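Local coordinates for DUF5012 domain-containing protein (Bacteroides thetaiotaomicron, PDB 5FQ8) that is of unknown function but is probably a surface lipoprotein, with an Ig-like domain followed by a C-terminal beta-sheet domain, at residues 17-20 / 21-25. Numbering follows the deposited sequence.
Sequences LERE and GDEKI
R19 folds its side chain over the turn that follows it and meets three consecutive residues, G21, D22 and E23. At G21 the carbonyl O lies at the edge of the guanidinium, close to its plane, with NE 3.6 Å from G21 O, a polar approach rather than a hydrogen bond. G21, at a positive phi of 116°, has a backbone shape in which any side chain would collide with E20 O, which explains the glycine. D22 offers its backbone: R19 CD passes 3.9 Å from D22 O, the same oxygen that accepts a hydrogen bond from NE of R83, which R19 touches along with F81. The turn crosses between the two sheets of the Ig-like beta-sandwich, from strand 10-19, paired with 38-42, to strand 24-27, which runs parallel to 78-87; E20 bonds through its backbone to G37, E23 to T84. E23 sets its CB over the centre of one guanidinium face, 3.9 Å from R19 CZ. With CG anti to the backbone N (chi1 177°) and the chain extended, the E23 carboxylate stacks nearly parallel to the guanidinium, their planes 5° apart. E23 OE1 stays 4.4 Å from R19 NH2 and well out of the guanidinium plane, so the charges probably attract without an N-H aimed at the oxygen. The bend of R19 at chi3 turns the flat group toward E23. An alanine in place of R19 would remove that group, and the E23 carboxylate would probably lose both its stacking surface and the nearby opposite charge.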
# COMPACT_ATOMS: atom_id res chain seq x y z
N LEU G 17 -5.61 -44.01 28.28
CA LEU G 17 -5.87 -45.45 28.37
C LEU G 17 -5.97 -46.04 26.97
O LEU G 17 -6.78 -45.59 26.16
CB LEU G 17 -7.15 -45.73 29.16
CG LEU G 17 -7.45 -47.20 29.43
CD1 LEU G 17 -6.30 -47.85 30.15
CD2 LEU G 17 -8.71 -47.34 30.25
N GLU G 18 -5.14 -47.05 26.71
CA GLU G 18 -5.06 -47.72 25.42
C GLU G 18 -5.39 -49.19 25.59
O GLU G 18 -4.81 -49.86 26.44
CB GLU G 18 -3.67 -47.59 24.80
CG GLU G 18 -3.16 -46.18 24.67
CD GLU G 18 -1.66 -46.12 24.58
OE1 GLU G 18 -1.02 -47.19 24.70
OE2 GLU G 18 -1.12 -45.01 24.38
N ARG G 19 -6.31 -49.69 24.77
CA ARG G 19 -6.62 -51.11 24.75
C ARG G 19 -5.63 -51.84 23.87
O ARG G 19 -5.38 -51.43 22.73
CB ARG G 19 -8.04 -51.34 24.25
CG ARG G 19 -8.36 -52.81 24.10
CD ARG G 19 -9.69 -53.05 23.44
NE ARG G 19 -9.72 -52.49 22.10
CZ ARG G 19 -10.55 -51.53 21.71
NH1 ARG G 19 -11.43 -51.02 22.57
NH2 ARG G 19 -10.51 -51.08 20.47
N GLU G 20 -5.08 -52.94 24.38
CA GLU G 20 -4.23 -53.84 23.60
C GLU G 20 -5.00 -55.13 23.34
O GLU G 20 -5.32 -55.86 24.28
CB GLU G 20 -2.92 -54.15 24.33
CG GLU G 20 -1.96 -52.99 24.50
CD GLU G 20 -0.76 -53.39 25.33
OE1 GLU G 20 -0.72 -54.56 25.76
OE2 GLU G 20 0.13 -52.55 25.54
N GLY G 21 -5.27 -55.41 22.08
CA GLY G 21 -5.99 -56.61 21.70
C GLY G 21 -7.32 -56.27 21.07
O GLY G 21 -7.67 -55.12 20.85
N ASP G 22 -8.07 -57.33 20.78
CA ASP G 22 -9.35 -57.15 20.11
C ASP G 22 -10.39 -56.58 21.06
O ASP G 22 -10.31 -56.75 22.28
CB ASP G 22 -9.85 -58.48 19.55
CG ASP G 22 -8.82 -59.18 18.74
OD1 ASP G 22 -8.05 -58.48 18.06
OD2 ASP G 22 -8.76 -60.42 18.81
N GLU G 23 -11.37 -55.90 20.47
CA GLU G 23 -12.48 -55.36 21.25
C GLU G 23 -13.51 -56.44 21.54
O GLU G 23 -14.05 -56.49 22.65
CB GLU G 23 -13.12 -54.20 20.50
CG GLU G 23 -14.33 -53.62 21.20
CD GLU G 23 -14.99 -52.53 20.40
OE1 GLU G 23 -14.58 -52.32 19.24
OE2 GLU G 23 -15.91 -51.88 20.94
N LYS G 24 -13.80 -57.29 20.56
CA LYS G 24 -14.73 -58.40 20.73
C LYS G 24 -13.96 -59.70 20.59
O LYS G 24 -13.13 -59.85 19.69
CB LYS G 24 -15.87 -58.32 19.71
CG LYS G 24 -16.68 -57.04 19.78
CD LYS G 24 -17.80 -57.04 18.77
CE LYS G 24 -18.78 -55.90 19.01
NZ LYS G 24 -18.15 -54.55 18.95
N ILE G 25 -14.24 -60.64 21.49
CA ILE G 25 -13.54 -61.91 21.56
C ILE G 25 -14.57 -63.02 21.69
O ILE G 25 -15.54 -62.89 22.44
CB ILE G 25 -12.55 -61.94 22.74
CG1 ILE G 25 -11.37 -61.03 22.46
CG2 ILE G 25 -12.10 -63.36 23.03
CD1 ILE G 25 -10.32 -61.08 23.53